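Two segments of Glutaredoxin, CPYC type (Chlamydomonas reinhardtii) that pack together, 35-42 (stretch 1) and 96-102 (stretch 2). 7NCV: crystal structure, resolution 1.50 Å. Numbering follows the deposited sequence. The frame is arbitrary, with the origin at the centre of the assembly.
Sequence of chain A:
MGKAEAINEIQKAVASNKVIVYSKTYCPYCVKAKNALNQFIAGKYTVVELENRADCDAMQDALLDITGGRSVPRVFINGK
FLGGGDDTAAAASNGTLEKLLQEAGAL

Stretch 1 35-42: NALNQFIA
Stretch 2, residues 96-102: TLEKLLQ

Stretch 1 (35-42) and stretch 2 (96-102) of one glutaredoxin chain pack as two helical segments. Stretch 1 enters as a helix already under way: Asn-35, Ala-36 and Leu-37 have phi/psi of -64/-36, -63/-50 and -60/-39. Asn-38 (-65/-17) and Gln-39 (-64/-22) remain close to helical values; Phe-40 has -120/-39, Ile-41 -140/44 and Ala-42 -53/138. Gln-39 N lies 3.2 Å from Ala-36 O and makes only a weak bond, also 3.2 Å, to Asn-35 O; Leu-37 O accepts from both Phe-40 N and Ile-41 N, each at 2.9 Å. Stretch 2 is regular helix throughout and continues beyond Gln-102, with phi/psi from -82/-24 at Thr-96 to values near -62/-43 thereafter. Its i to i+4 bonds are Leu-100 N to Thr-96 O (2.8 Å), Leu-101 N to Leu-97 O (2.9 Å) and Gln-102 N to Glu-98 O (2.9 Å).

The helix axes approach to 10.2 Å and cross at -59°, their N-to-C directions thus oblique but more parallel than antiparallel. Register is set by Leu-37 CA to Leu-97 CA at 7.8 Å and Phe-40 CA to Glu-98 CA at 7.0 Å. Together the stretches bury 315 Å². The contact is mainly apolar, with no hydrogen bond across it.

Leu-97 and Leu-101, one helical turn apart, are the two leucines of stretch 2 that point toward stretch 1. Leu-97 is t at chi1 (-177°) and p at chi2 (57°). Its CD1 lies 4.0 Å from Leu-37 CD2, while its CD2 is 3.8 Å from Ala-36 O, 4.2 Å from Ala-36 CB and 4.0 Å from Phe-40 CE2; one leucine therefore touches three residues of stretch 1. Leu-101 is m, t (-70°, 173°): its CD1 meets Phe-40 CB at 3.7 Å, and its CD2 lies 3.8 Å from Ile-41 CD1 and 4.3 Å from Leu-37 CD2.

Leu-37, m, t (-75°, 165°), leaves its backbone sideways, but its end comes nearer, so CD2 reaches both leucines. Ile-41, p, t (53°, 166°), points toward stretch 2 and extends CD1 to Leu-101. Ala-36, also sideways, meets Leu-97 CD2 with its carbonyl O and, slightly farther off, with CB.

Phe-40 loses the most area in stretch 1, 75 Å². It points toward stretch 2 with chi1 -56° (m) and chi2 -78°, which lays one ring face over Glu-98 CA; Leu-97 CD2 and Leu-101 CD1 approach the ring obliquely. Glu-98 leaves sideways with chi1 178° (t), chi2 171° (t) and chi3 30°. Glu-98 CB sits 3.8 Å from Phe-40 CE1, and the rest of the side chain runs on past that atom, Glu-98 CD 4.2 Å and Glu-98 OE1 4.4 Å from Phe-40 CE1. Asn-35, Asn-38, Thr-96, Lys-99 and Gln-102 make no contact across the pair.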

ATOM      1  N   ASN A  35       3.258 -10.775   1.013  1.00 16.28           N
ATOM      2  CA  ASN A  35       4.286 -11.807   0.944  1.00 16.80           C
ATOM      3  C   ASN A  35       5.494 -11.287   0.177  1.00 18.07           C
ATOM      4  O   ASN A  35       6.644 -11.616   0.522  1.00 20.16           O
ATOM      5  CB  ASN A  35       3.730 -13.053   0.276  1.00 18.11           C
ATOM      6  CG  ASN A  35       2.884 -13.882   1.224  1.00 23.33           C
ATOM      7  OD1 ASN A  35       2.859 -13.664   2.434  1.00 30.12           O
ATOM      8  ND2 ASN A  35       2.166 -14.881   0.633  1.00 30.36           N
ATOM      9  N   ALA A  36       5.253 -10.471  -0.867  1.00 16.98           N
ATOM     10  CA  ALA A  36       6.352  -9.893  -1.637  1.00 17.17           C
ATOM     11  C   ALA A  36       7.213  -8.976  -0.769  1.00 16.96           C
ATOM     12  O   ALA A  36       8.456  -9.103  -0.741  1.00 18.09           O
ATOM     13  CB  ALA A  36       5.805  -9.168  -2.858  1.00 18.72           C
ATOM     14  N   LEU A  37       6.565  -8.059  -0.063  1.00 16.05           N
ATOM     15  CA  LEU A  37       7.288  -7.182   0.853  1.00 16.06           C
ATOM     16  C   LEU A  37       7.995  -7.994   1.933  1.00 16.37           C
ATOM     17  O   LEU A  37       9.113  -7.627   2.352  1.00 17.79           O
ATOM     18  CB  LEU A  37       6.267  -6.214   1.445  1.00 15.14           C
ATOM     19  CG  LEU A  37       5.849  -5.142   0.439  1.00 15.70           C
ATOM     20  CD1 LEU A  37       4.568  -4.465   0.966  1.00 19.45           C
ATOM     21  CD2 LEU A  37       6.936  -4.088   0.079  1.00 17.77           C
ATOM     22  N   ASN A  38       7.348  -9.048   2.436  1.00 15.96           N
ATOM     23  CA  ASN A  38       7.925  -9.855   3.531  1.00 17.32           C
ATOM     24  C   ASN A  38       9.200 -10.577   3.107  1.00 18.92           C
ATOM     25  O   ASN A  38       9.959 -11.046   3.977  1.00 21.34           O
ATOM     26  CB  ASN A  38       6.907 -10.869   4.042  1.00 19.57           C
ATOM     27  CG  ASN A  38       5.768 -10.208   4.769  1.00 19.09           C
ATOM     28  OD1 ASN A  38       5.800  -9.026   5.115  1.00 19.91           O
ATOM     29  ND2 ASN A  38       4.753 -11.004   5.039  1.00 23.12           N
ATOM     30  N   GLN A  39       9.469 -10.700   1.789  1.00 17.47           N
ATOM     31  CA  GLN A  39      10.755 -11.246   1.369  1.00 19.55           C
ATOM     32  C   GLN A  39      11.919 -10.355   1.788  1.00 20.47           C
ATOM     33  O   GLN A  39      13.067 -10.854   1.891  1.00 24.06           O
ATOM     34  CB  GLN A  39      10.801 -11.423  -0.152  1.00 21.81           C
ATOM     35  CG  GLN A  39       9.720 -12.321  -0.697  1.00 28.40           C
ATOM     36  CD  GLN A  39       9.834 -12.450  -2.234  1.00 62.45           C
ATOM     37  OE1 GLN A  39       8.845 -12.698  -2.938  1.00 41.53           O
ATOM     38  NE2 GLN A  39      11.049 -12.272  -2.750  1.00 31.92           N
ATOM     39  N   PHE A  40      11.652  -9.064   2.029  1.00 19.11           N
ATOM     40  CA  PHE A  40      12.692  -8.087   2.316  1.00 19.45           C
ATOM     41  C   PHE A  40      12.556  -7.412   3.663  1.00 19.36           C
ATOM     42  O   PHE A  40      13.589  -7.161   4.284  1.00 21.37           O
ATOM     43  CB  PHE A  40      12.706  -7.012   1.238  1.00 18.56           C
ATOM     44  CG  PHE A  40      12.882  -7.607  -0.151  1.00 19.39           C
ATOM     45  CD1 PHE A  40      14.138  -8.012  -0.577  1.00 24.78           C
ATOM     46  CD2 PHE A  40      11.771  -7.819  -0.965  1.00 19.35           C
ATOM     47  CE1 PHE A  40      14.287  -8.612  -1.875  1.00 24.67           C
ATOM     48  CE2 PHE A  40      11.935  -8.416  -2.224  1.00 21.08           C
ATOM     49  CZ  PHE A  40      13.180  -8.804  -2.650  1.00 22.85           C
ATOM     50  N   ILE A  41      11.335  -7.083   4.107  1.00 17.91           N
ATOM     51  CA  ILE A  41      11.158  -6.236   5.288  1.00 15.71           C
ATOM     52  C   ILE A  41       9.997  -6.757   6.113  1.00 17.38           C
ATOM     53  O   ILE A  41       9.166  -5.978   6.640  1.00 17.27           O
ATOM     54  CB  ILE A  41      10.938  -4.773   4.892  1.00 18.29           C
ATOM     55  CG1 ILE A  41       9.789  -4.629   3.872  1.00 18.61           C
ATOM     56  CG2 ILE A  41      12.241  -4.145   4.354  1.00 19.89           C
ATOM     57  CD1 ILE A  41       9.329  -3.136   3.735  1.00 20.75           C
ATOM     58  N   ALA A  42       9.934  -8.073   6.289  1.00 19.58           N
ATOM     59  CA  ALA A  42       8.869  -8.632   7.107  1.00 17.77           C
ATOM     60  C   ALA A  42       8.834  -7.960   8.472  1.00 16.48           C
ATOM     61  O   ALA A  42       9.877  -7.798   9.119  1.00 18.77           O
ATOM     62  CB  ALA A  42       9.101 -10.144   7.299  1.00 18.84           C
ATOM     63  N   THR A  96      13.344  -5.031  -8.725  1.00 19.31           N
ATOM     64  CA  THR A  96      13.108  -3.616  -8.449  1.00 18.64           C
ATOM     65  C   THR A  96      12.504  -3.352  -7.080  1.00 19.58           C
ATOM     66  O   THR A  96      12.707  -2.227  -6.594  1.00 20.18           O
ATOM     67  CB  THR A  96      12.233  -2.970  -9.532  1.00 21.67           C
ATOM     68  OG1 THR A  96      10.951  -3.617  -9.583  1.00 21.67           O
ATOM     69  CG2 THR A  96      12.939  -2.980 -10.879  1.00 20.41           C
ATOM     70  N   LEU A  97      11.804  -4.321  -6.460  1.00 17.92           N
ATOM     71  CA  LEU A  97      11.235  -4.067  -5.134  1.00 17.16           C
ATOM     72  C   LEU A  97      12.348  -3.843  -4.151  1.00 18.46           C
ATOM     73  O   LEU A  97      12.311  -2.869  -3.385  1.00 19.06           O
ATOM     74  CB  LEU A  97      10.354  -5.218  -4.686  1.00 17.43           C
ATOM     75  CG  LEU A  97       9.678  -4.960  -3.331  1.00 18.07           C
ATOM     76  CD1 LEU A  97       8.862  -3.651  -3.448  1.00 21.56           C
ATOM     77  CD2 LEU A  97       8.751  -6.110  -3.037  1.00 19.13           C
ATOM     78  N   GLU A  98      13.385  -4.672  -4.212  1.00 18.85           N
ATOM     79  CA  GLU A  98      14.552  -4.482  -3.345  1.00 19.70           C
ATOM     80  C   GLU A  98      15.174  -3.100  -3.556  1.00 19.74           C
ATOM     81  O   GLU A  98      15.467  -2.373  -2.574  1.00 21.28           O
ATOM     82  CB  GLU A  98      15.576  -5.559  -3.698  1.00 19.98           C
ATOM     83  CG  GLU A  98      16.869  -5.431  -2.896  1.00 23.12           C
ATOM     84  CD  GLU A  98      17.788  -6.605  -3.079  1.00 40.41           C
ATOM     85  OE1 GLU A  98      17.774  -7.239  -4.166  1.00 27.24           O
ATOM     86  OE2 GLU A  98      18.556  -6.901  -2.142  1.00 35.79           O
ATOM     87  N   LYS A  99      15.363  -2.695  -4.818  1.00 20.85           N
ATOM     88  CA  LYS A  99      15.992  -1.408  -5.098  1.00 21.50           C
ATOM     89  C   LYS A  99      15.125  -0.253  -4.589  1.00 21.83           C
ATOM     90  O   LYS A  99      15.649   0.707  -4.009  1.00 22.71           O
ATOM     91  CB  LYS A  99      16.271  -1.306  -6.606  1.00 23.01           C
ATOM     92  CG  LYS A  99      16.892   0.024  -6.982  1.00 24.82           C
ATOM     93  CD  LYS A  99      18.381   0.013  -7.010  1.00 50.00           C
ATOM     94  CE  LYS A  99      18.850   0.697  -8.320  1.00 60.46           C
ATOM     95  NZ  LYS A  99      20.307   0.532  -8.555  1.00 78.35           N
ATOM     96  N   LEU A 100      13.807  -0.320  -4.797  1.00 20.69           N
ATOM     97  CA  LEU A 100      12.940   0.767  -4.332  1.00 19.10           C
ATOM     98  C   LEU A 100      12.973   0.855  -2.815  1.00 20.25           C
ATOM     99  O   LEU A 100      12.926   1.964  -2.218  1.00 20.84           O
ATOM    100  CB  LEU A 100      11.501   0.530  -4.786  1.00 20.67           C
ATOM    101  CG  LEU A 100      11.282   0.686  -6.298  1.00 22.77           C
ATOM    102  CD1 LEU A 100       9.884   0.247  -6.625  1.00 23.84           C
ATOM    103  CD2 LEU A 100      11.512   2.147  -6.727  1.00 27.13           C
ATOM    104  N   LEU A 101      13.035  -0.302  -2.142  1.00 18.76           N
ATOM    105  CA  LEU A 101      13.084  -0.298  -0.670  1.00 17.48           C
ATOM    106  C   LEU A 101      14.382   0.304  -0.189  1.00 20.58           C
ATOM    107  O   LEU A 101      14.394   1.040   0.827  1.00 20.83           O
ATOM    108  CB  LEU A 101      12.907  -1.727  -0.122  1.00 17.47           C
ATOM    109  CG  LEU A 101      11.494  -2.292  -0.318  1.00 18.05           C
ATOM    110  CD1 LEU A 101      11.473  -3.760   0.108  1.00 18.50           C
ATOM    111  CD2 LEU A 101      10.372  -1.501   0.441  1.00 19.98           C
ATOM    112  N   GLN A 102      15.487   0.003  -0.865  1.00 21.91           N
ATOM    113  CA  GLN A 102      16.763   0.614  -0.522  1.00 21.68           C
ATOM    114  C   GLN A 102      16.715   2.126  -0.681  1.00 24.65           C
ATOM    115  O   GLN A 102      17.152   2.871   0.222  1.00 26.39           O
ATOM    116  CB  GLN A 102      17.866  -0.002  -1.371  1.00 25.37           C
ATOM    117  CG  GLN A 102      18.135  -1.457  -0.985  1.00 27.50           C
ATOM    118  CD  GLN A 102      18.948  -2.217  -2.060  1.00 56.68           C
ATOM    119  OE1 GLN A 102      18.913  -1.877  -3.244  1.00 38.08           O
ATOM    120  NE2 GLN A 102      19.678  -3.236  -1.641  1.00 37.89           N
TER